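Local coordinates for protein (R)-S-adenosyl-L-methionine hydrolase (PDB 2CW5) that hydrolyses S-adenosyl-L-methionine to adenosine and L-methionine, working as a homotrimer and lacking chlorinase or fluorinase activity, at residues A82-Y88 with W100-P104; R106-L110 with P150-L154; T189-P195 with P251-L255; L111-P116 with R135-A141. Numbering follows the deposited sequence.

Contact 1 (A82-Y88 with W100-P104); sequences ALGRWTY and WLLDP
Asp103 is the anchor here, just past helix 99-102. Build 82-88 as two antiparallel strand ends joined by a tight turn: Ala82 and Tyr88 form a hydrogen-bonded pair (Ala82 N to Tyr88 O 2.9 Å, Tyr88 N to Ala82 O 2.8 Å), and Gly84 N bonds Trp86 O at 2.9 Å. Across the segments the CA atoms are nearest at Gly84 and Asp103, 6.0 Å apart. Set Asp103 in the t rotamer, carboxylate meeting the turn. Asp103 OD1 accepts from Arg85 N at 2.7 Å; OD2 accepts from Trp86 N at 3.0 Å and from Tyr88 OH at 2.7 Å. Gly84 CA lies 3.5 Å from Asp103 OD1, and a CB on Gly84 would collide with that oxygen. Trp100 (chi1 m) turns its indole edge onto the face of Tyr88 (also m): a T-shaped pair, its five-membered ring centroid 4.7 Å from that of Tyr88, planes at 85°. Ala82 CB touches Trp100 CZ2 at 3.7 Å. Arg85 NH1 and NH2 each reach Leu102 O at 3.3 Å, and water 1 joins NH2 to the same oxygen. This is a beta-hairpin of the N-terminal domain's mixed sheet, its turn amides tied down by a carboxylate from the segment after helix 99-102.

Contact 2 (R106-L110 with P150-L154); sequences RRAFL and PPEGL
Start at Arg106, in the loop just ahead of strand 107-110. With Arg107 it faces Leu83 on the adjacent strand, a classic beta bulge, and it does not reach 150-154. Arg107 to Phe109 are in extended beta conformation. The Arg107 side chain (chi1 m, chi2 t) points toward the partner: NH2 comes to 3.7 Å from Pro151 CG, and NH1 stays 4.2 Å from Glu152 OE1, near enough to feel the opposite charge but too far for a salt bridge. Ala108 points away. Phe109 (chi1 m) makes the main contact. One face of its ring lies against the 3-10 turn 151-153, with CE2 3.4 Å from Pro151 CB and CE1 3.7 Å from Glu152 CA. The turn is held by Leu154 N bonding Pro151 O at 2.8 Å. The CA atoms come nearest at Phe109 and Leu154, 6.9 Å apart. Leu110 turns its side chain away, and the carbonyl oxygens Leu110 O and Leu154 O merely pass each other at 3.6 Å, with no bond between them. In this alpha/beta N-terminal domain, then, the 3-10 turn after helix 133-147 packs on the Phe109 ring of the strand. Strand 107-110 sits between strands 79-83 and 157-158; Pro151 and Phe109 both pack on Leu83, while Leu154 reaches back to Ala141, His144 and Leu145 of helix 133-147, so segment 150-154 bridges that helix and the sheet.

Contact 3 (T189-P195 with P251-L255); sequences TTLLRAP and PVRLL
The backbone oxygen Arg193 O is buried by this contact with no partner in the model. The loop begins with an ST turn: Thr189 OG1 (chi1 p) accepts from Leu191 N at 3.2 Å and also bonds Leu231 O, bending the chain as it leaves strand 187-189. Segment 189-195, irregular from 190 on, runs in the same direction as 251-254, Thr189 beside Val252 (CA atoms 7.3 Å apart) and Pro195 beside Leu254. Set Leu191 m,t, so that CD1 drops between two strand residues, 3.5 Å from Val252 CG1 and 3.7 Å from Leu254 CG. Leu254, also m,t, is the most covered residue: its CD2 meets Pro195 CD at 3.8 Å, and its CD1 lies at the edge of the Arg193 guanidinium, 3.6 Å from NE. Thr189 CG2 touches Val252 CG2 at 3.8 Å. In the antiparallel beta barrel of the C-terminal domain, the loop thus covers Val252 and Leu254 of the last strand. Between the two segments themselves, the contact rests on close fit rather than directional bonds.

Contact 4 (L111-P116 with R135-A141); sequences LEPPRP and RDVFAPA
The proline-rich loop 111-116 runs in the opposite sense to helix 133-147 and crosses it obliquely, with CA atoms nearest at Pro113 and Ala141 (6.2 Å) and at Arg115 and Asp136 (5.0 Å). Leu111 (m,t) is the deepest bump: CD1 fills the hollow between Phe138 CD1 (3.6 Å) and Ala141 CB (3.7 Å), while CB rests on Val137 CG1 at 3.8 Å. The Pro113 ring seats in the next hollow, its CG 3.4 Å from Val137 O and 3.7 Å from Pro140 CG. The helix has a pi-type turn at 135-138 and kinks at Pro140. In this alpha/beta domain the loop after strand 107-110 packs on the helix; Phe138, whose CA-to-CB bond points away from the loop, brings its side chain about 4 Å from that of His133, probably important for activity. Arg135 salt-bridges Asp136 (NE to OD1 3.0 Å) and bonds Ser227 O of a neighbouring subunit. Pro116 CG wedges between Arg135 O (3.4 Å) and Asp136 OD1 (3.5 Å), and water 3 links Pro116 O to that carboxylate oxygen.

In the fold
Contacts 1, 2 and 4 lie in the N-terminal domain: contact 1 closes before contact 2 opens, and contact 4 lies between the two segments of contact 2. Contact 3 is in the C-terminal domain, its centre 41 Å from that of contact 4. Contacts 1 and 2 share the pairing of strands 79-83 and 107-110, with Leu83 at the junction. Contact 4 uses helix 133-147 itself, contact 2 the turn that follows it; Leu154 O accepts a probable hydrogen bond from Glu112 N at 2.9 Å. Contact 3 is buried and mainly apolar, with exposed Arg193 taking part; the others are partly buried. Contact 1 depends on carboxylate hydrogen bonds, contact 2 on a ring against a turn, contact 4 on Leu111 and prolines, with one water bridge, beside a subunit interface.

Contact 1 (A82-Y88 with W100-P104)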
loop_
_atom_site.group_PDB
_atom_site.type_symbol
_atom_site.label_atom_id
_atom_site.label_comp_id
_atom_site.label_asym_id
_atom_site.label_seq_id
_atom_site.Cartn_x
_atom_site.Cartn_y
_atom_site.Cartn_z
ATOM N N ALA C 82 7.284 25.825 -0.152
ATOM C CA ALA C 82 7.307 26.803 0.937
ATOM C C ALA C 82 8.420 26.384 1.891
ATOM O O ALA C 82 8.549 25.204 2.217
ATOM C CB ALA C 82 5.967 26.828 1.656
ATOM N N LEU C 83 9.212 27.349 2.342
ATOM C CA LEU C 83 10.350 27.062 3.208
ATOM C C LEU C 83 10.237 27.593 4.633
ATOM O O LEU C 83 9.999 28.780 4.850
ATOM C CB LEU C 83 11.620 27.631 2.573
ATOM C CG LEU C 83 11.810 27.401 1.069
ATOM C CD1 LEU C 83 12.940 28.290 0.559
ATOM C CD2 LEU C 83 12.110 25.936 0.794
ATOM N N GLY C 84 10.419 26.692 5.594
ATOM C CA GLY C 84 10.383 27.044 7.003
ATOM C C GLY C 84 11.445 26.168 7.643
ATOM O O GLY C 84 12.481 25.924 7.016
ATOM N N ARG C 85 11.212 25.703 8.869
ATOM C CA ARG C 85 12.164 24.816 9.531
ATOM C C ARG C 85 12.187 23.535 8.701
ATOM O O ARG C 85 13.190 22.823 8.646
ATOM C CB ARG C 85 11.729 24.489 10.966
ATOM C CG ARG C 85 11.670 25.682 11.900
ATOM C CD ARG C 85 11.929 25.271 13.348
ATOM N NE ARG C 85 10.932 24.342 13.876
ATOM C CZ ARG C 85 9.689 24.678 14.209
ATOM N NH1 ARG C 85 9.269 25.930 14.073
ATOM N NH2 ARG C 85 8.862 23.759 14.688
ATOM N N TRP C 86 11.051 23.239 8.081
ATOM C CA TRP C 86 10.924 22.081 7.202
ATOM C C TRP C 86 10.570 22.678 5.845
ATOM O O TRP C 86 10.176 23.839 5.765
ATOM C CB TRP C 86 9.805 21.146 7.671
ATOM C CG TRP C 86 10.136 20.401 8.933
ATOM C CD1 TRP C 86 10.933 19.298 9.051
ATOM C CD2 TRP C 86 9.711 20.733 10.257
ATOM N NE1 TRP C 86 11.031 18.921 10.372
ATOM C CE2 TRP C 86 10.291 19.787 11.133
ATOM C CE3 TRP C 86 8.896 21.741 10.792
ATOM C CZ2 TRP C 86 10.082 19.819 12.518
ATOM C CZ3 TRP C 86 8.689 21.773 12.169
ATOM C CH2 TRP C 86 9.282 20.816 13.016
ATOM N N THR C 87 10.724 21.898 4.786
ATOM C CA THR C 87 10.421 22.378 3.447
ATOM C C THR C 87 9.183 21.656 2.947
ATOM O O THR C 87 9.024 20.454 3.166
ATOM C CB THR C 87 11.615 22.136 2.514
ATOM O OG1 THR C 87 12.726 22.917 2.978
ATOM C CG2 THR C 87 11.277 22.531 1.069
ATOM N N TYR C 88 8.302 22.391 2.281
ATOM C CA TYR C 88 7.056 21.812 1.797
ATOM C C TYR C 88 6.932 21.924 0.290
ATOM O O TYR C 88 7.269 22.952 -0.291
ATOM C CB TYR C 88 5.877 22.523 2.467
ATOM C CG TYR C 88 6.000 22.582 3.974
ATOM C CD1 TYR C 88 5.615 21.505 4.766
ATOM C CD2 TYR C 88 6.563 23.695 4.603
ATOM C CE1 TYR C 88 5.791 21.526 6.150
ATOM C CE2 TYR C 88 6.748 23.729 5.982
ATOM C CZ TYR C 88 6.362 22.639 6.751
ATOM O OH TYR C 88 6.578 22.646 8.113
ATOM N N TRP C 100 1.708 24.377 8.930
ATOM C CA TRP C 100 2.180 25.745 9.011
ATOM C C TRP C 100 1.918 26.430 10.349
ATOM O O TRP C 100 2.499 27.478 10.631
ATOM C CB TRP C 100 1.617 26.554 7.834
ATOM C CG TRP C 100 2.252 26.145 6.523
ATOM C CD1 TRP C 100 3.446 25.492 6.361
ATOM C CD2 TRP C 100 1.763 26.410 5.204
ATOM N NE1 TRP C 100 3.727 25.340 5.029
ATOM C CE2 TRP C 100 2.713 25.894 4.295
ATOM C CE3 TRP C 100 0.612 27.033 4.700
ATOM C CZ2 TRP C 100 2.551 25.982 2.909
ATOM C CZ3 TRP C 100 0.450 27.121 3.321
ATOM C CH2 TRP C 100 1.417 26.596 2.441
ATOM N N LEU C 101 1.056 25.842 11.178
ATOM C CA LEU C 101 0.808 26.400 12.505
ATOM C C LEU C 101 2.011 26.028 13.366
ATOM O O LEU C 101 2.349 26.721 14.321
ATOM C CB LEU C 101 -0.453 25.806 13.137
ATOM C CG LEU C 101 -1.802 26.275 12.596
ATOM C CD1 LEU C 101 -2.923 25.505 13.289
ATOM C CD2 LEU C 101 -1.947 27.785 12.833
ATOM N N LEU C 102 2.650 24.917 13.018
ATOM C CA LEU C 102 3.818 24.448 13.749
ATOM C C LEU C 102 5.082 25.073 13.159
ATOM O O LEU C 102 6.079 25.258 13.860
ATOM C CB LEU C 102 3.925 22.923 13.651
ATOM C CG LEU C 102 2.721 22.083 14.100
ATOM C CD1 LEU C 102 2.987 20.617 13.788
ATOM C CD2 LEU C 102 2.463 22.281 15.586
ATOM N N ASP C 103 5.015 25.411 11.875
ATOM C CA ASP C 103 6.155 25.972 11.148
ATOM C C ASP C 103 5.715 26.876 9.990
ATOM O O ASP C 103 5.609 26.436 8.843
ATOM C CB ASP C 103 7.020 24.808 10.635
ATOM C CG ASP C 103 8.133 25.254 9.704
ATOM O OD1 ASP C 103 8.777 26.285 9.982
ATOM O OD2 ASP C 103 8.376 24.553 8.696
ATOM N N PRO C 104 5.439 28.156 10.284
ATOM C CA PRO C 104 5.011 29.146 9.290
ATOM C C PRO C 104 6.138 29.395 8.291
ATOM O O PRO C 104 7.241 29.776 8.677
ATOM C CB PRO C 104 4.723 30.390 10.137
ATOM C CG PRO C 104 4.369 29.821 11.469
ATOM C CD PRO C 104 5.363 28.714 11.645
HETATM O O HOH W 1 6.208 23.848 16.246
HETATM O O HOH W 2 9.309 27.897 12.042
#

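Contact 2 (R106-L110 with P150-L154)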
loop_
_atom_site.group_PDB
_atom_site.type_symbol
_atom_site.label_atom_id
_atom_site.label_comp_id
_atom_site.label_asym_id
_atom_site.label_seq_id
_atom_site.Cartn_x
_atom_site.Cartn_y
_atom_site.Cartn_z
ATOM N N ARG C 106 8.674 31.013 5.579
ATOM C CA ARG C 106 9.279 32.332 5.440
ATOM C C ARG C 106 9.318 32.724 3.965
ATOM O O ARG C 106 9.218 33.903 3.626
ATOM C CB ARG C 106 10.697 32.313 6.013
ATOM C CG ARG C 106 10.763 31.992 7.498
ATOM C CD ARG C 106 10.402 33.200 8.353
ATOM N NE ARG C 106 11.430 34.236 8.277
ATOM C CZ ARG C 106 11.393 35.385 8.946
ATOM N NH1 ARG C 106 10.373 35.657 9.751
ATOM N NH2 ARG C 106 12.380 36.262 8.812
ATOM N N ARG C 107 9.463 31.730 3.092
ATOM C CA ARG C 107 9.507 31.969 1.650
ATOM C C ARG C 107 8.726 30.911 0.878
ATOM O O ARG C 107 8.611 29.772 1.322
ATOM C CB ARG C 107 10.958 31.983 1.153
ATOM C CG ARG C 107 11.772 33.169 1.642
ATOM C CD ARG C 107 13.081 33.278 0.880
ATOM N NE ARG C 107 13.970 32.153 1.140
ATOM C CZ ARG C 107 15.059 31.887 0.424
ATOM N NH1 ARG C 107 15.387 32.669 -0.597
ATOM N NH2 ARG C 107 15.818 30.843 0.727
ATOM N N ALA C 108 8.190 31.298 -0.277
ATOM C CA ALA C 108 7.428 30.385 -1.126
ATOM C C ALA C 108 7.846 30.613 -2.573
ATOM O O ALA C 108 8.244 31.722 -2.940
ATOM C CB ALA C 108 5.936 30.636 -0.966
ATOM N N PHE C 109 7.749 29.567 -3.390
ATOM C CA PHE C 109 8.143 29.642 -4.794
ATOM C C PHE C 109 7.190 28.888 -5.714
ATOM O O PHE C 109 6.643 27.851 -5.340
ATOM C CB PHE C 109 9.544 29.049 -4.968
ATOM C CG PHE C 109 10.617 29.776 -4.211
ATOM C CD1 PHE C 109 11.355 30.784 -4.819
ATOM C CD2 PHE C 109 10.887 29.454 -2.886
ATOM C CE1 PHE C 109 12.348 31.462 -4.117
ATOM C CE2 PHE C 109 11.873 30.126 -2.176
ATOM C CZ PHE C 109 12.606 31.132 -2.793
ATOM N N LEU C 110 6.997 29.416 -6.920
ATOM C CA LEU C 110 6.149 28.765 -7.913
ATOM C C LEU C 110 7.005 27.653 -8.509
ATOM O O LEU C 110 8.188 27.859 -8.767
ATOM C CB LEU C 110 5.751 29.752 -9.015
ATOM C CG LEU C 110 4.288 30.191 -9.067
ATOM C CD1 LEU C 110 3.404 28.994 -9.400
ATOM C CD2 LEU C 110 3.892 30.806 -7.735
ATOM N N PRO C 150 19.374 25.536 -4.428
ATOM C CA PRO C 150 18.604 26.736 -4.077
ATOM C C PRO C 150 17.149 26.735 -4.529
ATOM O O PRO C 150 16.837 26.361 -5.657
ATOM C CB PRO C 150 19.410 27.858 -4.724
ATOM C CG PRO C 150 19.985 27.198 -5.928
ATOM C CD PRO C 150 20.459 25.878 -5.364
ATOM N N PRO C 151 16.237 27.168 -3.645
ATOM C CA PRO C 151 14.808 27.210 -3.965
ATOM C C PRO C 151 14.470 28.104 -5.157
ATOM O O PRO C 151 13.589 27.775 -5.951
ATOM C CB PRO C 151 14.176 27.694 -2.660
ATOM C CG PRO C 151 15.253 28.532 -2.053
ATOM C CD PRO C 151 16.484 27.694 -2.290
ATOM N N GLU C 152 15.171 29.228 -5.287
ATOM C CA GLU C 152 14.922 30.142 -6.397
ATOM C C GLU C 152 15.148 29.449 -7.738
ATOM O O GLU C 152 14.738 29.953 -8.783
ATOM C CB GLU C 152 15.817 31.385 -6.298
ATOM C CG GLU C 152 17.291 31.097 -6.064
ATOM C CD GLU C 152 17.673 31.181 -4.599
ATOM O OE1 GLU C 152 17.060 30.466 -3.780
ATOM O OE2 GLU C 152 18.591 31.964 -4.265
ATOM N N GLY C 153 15.804 28.294 -7.705
ATOM C CA GLY C 153 16.045 27.555 -8.928
ATOM C C GLY C 153 14.804 26.804 -9.385
ATOM O O GLY C 153 14.781 26.236 -10.471
ATOM N N LEU C 154 13.765 26.812 -8.554
ATOM C CA LEU C 154 12.516 26.117 -8.865
ATOM C C LEU C 154 11.571 26.921 -9.745
ATOM O O LEU C 154 10.905 26.369 -10.622
ATOM C CB LEU C 154 11.788 25.757 -7.573
ATOM C CG LEU C 154 12.486 24.770 -6.641
ATOM C CD1 LEU C 154 11.751 24.724 -5.304
ATOM C CD2 LEU C 154 12.510 23.394 -7.298
#

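Contact 3 (T189-P195 with P251-L255)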
loop_
_atom_site.group_PDB
_atom_site.type_symbol
_atom_site.label_atom_id
_atom_site.label_comp_id
_atom_site.label_asym_id
_atom_site.label_seq_id
_atom_site.Cartn_x
_atom_site.Cartn_y
_atom_site.Cartn_z
ATOM N N THR C 189 -11.357 16.486 16.448
ATOM C CA THR C 189 -11.943 17.815 16.557
ATOM C C THR C 189 -10.849 18.869 16.622
ATOM O O THR C 189 -9.663 18.541 16.688
ATOM C CB THR C 189 -12.832 17.959 17.812
ATOM O OG1 THR C 189 -12.007 18.117 18.971
ATOM C CG2 THR C 189 -13.723 16.719 17.983
ATOM N N THR C 190 -11.260 20.131 16.596
ATOM C CA THR C 190 -10.330 21.252 16.649
ATOM C C THR C 190 -10.091 21.714 18.087
ATOM O O THR C 190 -9.376 22.690 18.322
ATOM C CB THR C 190 -10.868 22.448 15.828
ATOM O OG1 THR C 190 -12.182 22.791 16.293
ATOM C CG2 THR C 190 -10.930 22.101 14.349
ATOM N N LEU C 191 -10.692 21.019 19.049
ATOM C CA LEU C 191 -10.534 21.379 20.459
ATOM C C LEU C 191 -9.184 20.949 21.028
ATOM O O LEU C 191 -8.747 19.818 20.821
ATOM C CB LEU C 191 -11.660 20.763 21.293
ATOM C CG LEU C 191 -13.048 21.357 21.065
ATOM C CD1 LEU C 191 -14.060 20.629 21.934
ATOM C CD2 LEU C 191 -13.028 22.847 21.405
ATOM N N LEU C 192 -8.538 21.856 21.757
ATOM C CA LEU C 192 -7.232 21.580 22.355
ATOM C C LEU C 192 -7.299 21.040 23.779
ATOM O O LEU C 192 -6.289 20.603 24.331
ATOM C CB LEU C 192 -6.377 22.847 22.334
ATOM C CG LEU C 192 -5.960 23.263 20.925
ATOM C CD1 LEU C 192 -5.412 24.683 20.944
ATOM C CD2 LEU C 192 -4.923 22.271 20.391
ATOM N N ARG C 193 -8.477 21.072 24.388
ATOM C CA ARG C 193 -8.578 20.551 25.739
ATOM C C ARG C 193 -9.728 19.566 25.899
ATOM O O ARG C 193 -10.741 19.645 25.201
ATOM C CB ARG C 193 -8.708 21.692 26.753
ATOM C CG ARG C 193 -10.115 22.191 26.988
ATOM C CD ARG C 193 -10.211 22.829 28.365
ATOM N NE ARG C 193 -11.592 23.084 28.762
ATOM C CZ ARG C 193 -11.958 23.464 29.982
ATOM N NH1 ARG C 193 -11.042 23.633 30.928
ATOM N NH2 ARG C 193 -13.239 23.674 30.258
ATOM N N ALA C 194 -9.548 18.627 26.818
ATOM C CA ALA C 194 -10.549 17.609 27.098
ATOM C C ALA C 194 -10.637 17.476 28.614
ATOM O O ALA C 194 -9.998 16.611 29.206
ATOM C CB ALA C 194 -10.135 16.282 26.469
ATOM N N PRO C 195 -11.445 18.335 29.254
ATOM C CA PRO C 195 -11.637 18.349 30.708
ATOM C C PRO C 195 -12.013 17.007 31.326
ATOM O O PRO C 195 -12.956 16.345 30.893
ATOM C CB PRO C 195 -12.721 19.410 30.898
ATOM C CG PRO C 195 -13.523 19.293 29.644
ATOM C CD PRO C 195 -12.443 19.194 28.592
ATOM N N PRO C 251 -20.350 21.134 14.625
ATOM C CA PRO C 251 -19.837 21.777 15.836
ATOM C C PRO C 251 -19.666 20.835 17.027
ATOM O O PRO C 251 -20.404 19.858 17.190
ATOM C CB PRO C 251 -20.849 22.895 16.097
ATOM C CG PRO C 251 -22.110 22.378 15.478
ATOM C CD PRO C 251 -21.624 21.741 14.199
ATOM N N VAL C 252 -18.656 21.141 17.833
ATOM C CA VAL C 252 -18.328 20.380 19.030
ATOM C C VAL C 252 -18.268 21.413 20.145
ATOM O O VAL C 252 -17.589 22.432 20.016
ATOM C CB VAL C 252 -16.960 19.683 18.882
ATOM C CG1 VAL C 252 -16.615 18.930 20.155
ATOM C CG2 VAL C 252 -16.997 18.722 17.696
ATOM N N ARG C 253 -18.981 21.158 21.235
ATOM C CA ARG C 253 -19.025 22.103 22.342
ATOM C C ARG C 253 -18.755 21.475 23.706
ATOM O O ARG C 253 -19.398 20.499 24.089
ATOM C CB ARG C 253 -20.394 22.796 22.332
ATOM C CG ARG C 253 -20.781 23.542 23.596
ATOM C CD ARG C 253 -22.097 24.279 23.369
ATOM N NE ARG C 253 -23.052 23.437 22.651
ATOM C CZ ARG C 253 -24.189 23.871 22.113
ATOM N NH1 ARG C 253 -24.531 25.150 22.207
ATOM N NH2 ARG C 253 -24.979 23.024 21.466
ATOM N N LEU C 254 -17.794 22.035 24.434
ATOM C CA LEU C 254 -17.473 21.535 25.764
ATOM C C LEU C 254 -18.537 22.027 26.737
ATOM O O LEU C 254 -18.769 23.228 26.866
ATOM C CB LEU C 254 -16.090 22.022 26.204
ATOM C CG LEU C 254 -14.909 21.363 25.483
ATOM C CD1 LEU C 254 -13.606 22.014 25.925
ATOM C CD2 LEU C 254 -14.894 19.869 25.788
ATOM N N LEU C 255 -19.191 21.087 27.410
ATOM C CA LEU C 255 -20.241 21.419 28.360
ATOM C C LEU C 255 -19.647 21.723 29.731
ATOM O O LEU C 255 -19.966 20.986 30.687
ATOM C CB LEU C 255 -21.233 20.258 28.463
ATOM C CG LEU C 255 -21.897 19.841 27.149
ATOM C CD1 LEU C 255 -22.626 18.523 27.339
ATOM C CD2 LEU C 255 -22.848 20.932 26.682
ATOM O OXT LEU C 255 -18.863 22.692 29.829
#

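Contact 4 (L111-P116 with R135-A141)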
loop_
_atom_site.group_PDB
_atom_site.type_symbol
_atom_site.label_atom_id
_atom_site.label_comp_id
_atom_site.label_asym_id
_atom_site.label_seq_id
_atom_site.Cartn_x
_atom_site.Cartn_y
_atom_site.Cartn_z
ATOM N N LEU C 111 6.421 26.479 -8.724
ATOM C CA LEU C 111 7.191 25.371 -9.277
ATOM C C LEU C 111 7.127 25.293 -10.799
ATOM O O LEU C 111 6.059 25.097 -11.376
ATOM C CB LEU C 111 6.724 24.040 -8.677
ATOM C CG LEU C 111 6.814 23.890 -7.154
ATOM C CD1 LEU C 111 6.477 22.456 -6.771
ATOM C CD2 LEU C 111 8.210 24.248 -6.677
ATOM N N GLU C 112 8.283 25.459 -11.439
ATOM C CA GLU C 112 8.384 25.387 -12.894
ATOM C C GLU C 112 9.650 24.612 -13.281
ATOM O O GLU C 112 10.396 25.024 -14.168
ATOM C CB GLU C 112 8.434 26.797 -13.495
ATOM C CG GLU C 112 7.367 27.736 -12.952
ATOM C CD GLU C 112 7.248 29.026 -13.748
ATOM O OE1 GLU C 112 8.280 29.687 -13.985
ATOM O OE2 GLU C 112 6.112 29.378 -14.128
ATOM N N PRO C 113 9.898 23.467 -12.623
ATOM C CA PRO C 113 11.087 22.665 -12.924
ATOM C C PRO C 113 10.989 21.960 -14.274
ATOM O O PRO C 113 9.909 21.861 -14.859
ATOM C CB PRO C 113 11.122 21.674 -11.768
ATOM C CG PRO C 113 9.661 21.386 -11.575
ATOM C CD PRO C 113 9.043 22.777 -11.638
ATOM N N PRO C 114 12.125 21.472 -14.793
ATOM C CA PRO C 114 12.089 20.778 -16.082
ATOM C C PRO C 114 11.378 19.437 -15.908
ATOM O O PRO C 114 11.638 18.707 -14.946
ATOM C CB PRO C 114 13.566 20.627 -16.431
ATOM C CG PRO C 114 14.216 20.504 -15.089
ATOM C CD PRO C 114 13.503 21.559 -14.277
ATOM N N ARG C 115 10.471 19.124 -16.828
ATOM C CA ARG C 115 9.720 17.876 -16.761
ATOM C C ARG C 115 10.639 16.671 -16.948
ATOM O O ARG C 115 11.537 16.690 -17.792
ATOM C CB ARG C 115 8.631 17.859 -17.837
ATOM C CG ARG C 115 7.662 16.694 -17.718
ATOM C CD ARG C 115 6.649 16.645 -18.859
ATOM N NE ARG C 115 7.176 15.990 -20.055
ATOM C CZ ARG C 115 8.068 16.525 -20.884
ATOM N NH1 ARG C 115 8.547 17.741 -20.660
ATOM N NH2 ARG C 115 8.482 15.841 -21.941
ATOM N N PRO C 116 10.428 15.606 -16.154
ATOM C CA PRO C 116 11.260 14.405 -16.271
ATOM C C PRO C 116 11.095 13.774 -17.653
ATOM O O PRO C 116 10.015 13.828 -18.243
ATOM C CB PRO C 116 10.739 13.515 -15.142
ATOM C CG PRO C 116 9.303 13.921 -15.027
ATOM C CD PRO C 116 9.389 15.425 -15.124
ATOM N N ARG C 135 4.257 13.596 -10.744
ATOM C CA ARG C 135 5.374 13.084 -11.525
ATOM C C ARG C 135 6.160 14.164 -12.264
ATOM O O ARG C 135 7.388 14.220 -12.183
ATOM C CB ARG C 135 4.850 12.083 -12.563
ATOM C CG ARG C 135 5.925 11.465 -13.450
ATOM C CD ARG C 135 5.289 10.638 -14.562
ATOM N NE ARG C 135 4.716 11.480 -15.614
ATOM C CZ ARG C 135 3.799 11.072 -16.489
ATOM N NH1 ARG C 135 3.332 9.831 -16.443
ATOM N NH2 ARG C 135 3.356 11.906 -17.417
ATOM N N ASP C 136 5.443 15.018 -12.989
ATOM C CA ASP C 136 6.086 16.038 -13.803
ATOM C C ASP C 136 6.449 17.381 -13.178
ATOM O O ASP C 136 7.277 18.096 -13.733
ATOM C CB ASP C 136 5.249 16.266 -15.067
ATOM C CG ASP C 136 5.003 14.979 -15.837
ATOM O OD1 ASP C 136 5.952 14.183 -15.982
ATOM O OD2 ASP C 136 3.867 14.762 -16.301
ATOM N N VAL C 137 5.852 17.719 -12.036
ATOM C CA VAL C 137 6.142 18.991 -11.374
ATOM C C VAL C 137 6.661 18.860 -9.938
ATOM O O VAL C 137 7.747 19.348 -9.612
ATOM C CB VAL C 137 4.881 19.908 -11.357
ATOM C CG1 VAL C 137 5.183 21.210 -10.601
ATOM C CG2 VAL C 137 4.449 20.226 -12.788
ATOM N N PHE C 138 5.896 18.198 -9.075
ATOM C CA PHE C 138 6.301 18.062 -7.677
ATOM C C PHE C 138 7.537 17.194 -7.418
ATOM O O PHE C 138 8.416 17.585 -6.646
ATOM C CB PHE C 138 5.115 17.568 -6.845
ATOM C CG PHE C 138 3.949 18.520 -6.838
ATOM C CD1 PHE C 138 4.099 19.822 -6.361
ATOM C CD2 PHE C 138 2.706 18.126 -7.325
ATOM C CE1 PHE C 138 3.023 20.720 -6.372
ATOM C CE2 PHE C 138 1.624 19.013 -7.339
ATOM C CZ PHE C 138 1.786 20.315 -6.860
ATOM N N ALA C 139 7.619 16.030 -8.061
ATOM C CA ALA C 139 8.765 15.141 -7.859
ATOM C C ALA C 139 10.097 15.800 -8.214
ATOM O O ALA C 139 11.054 15.736 -7.436
ATOM C CB ALA C 139 8.589 13.846 -8.662
ATOM N N PRO C 140 10.187 16.431 -9.398
ATOM C CA PRO C 140 11.457 17.071 -9.753
ATOM C C PRO C 140 11.819 18.206 -8.793
ATOM O O PRO C 140 12.994 18.454 -8.524
ATOM C CB PRO C 140 11.219 17.551 -11.188
ATOM C CG PRO C 140 9.726 17.741 -11.255
ATOM C CD PRO C 140 9.211 16.544 -10.497
ATOM N N ALA C 141 10.799 18.873 -8.268
ATOM C CA ALA C 141 11.001 19.972 -7.331
ATOM C C ALA C 141 11.554 19.427 -6.016
ATOM O O ALA C 141 12.507 19.971 -5.444
ATOM C CB ALA C 141 9.677 20.691 -7.089
HETATM O O HOH W 3 6.963 13.093 -18.060
#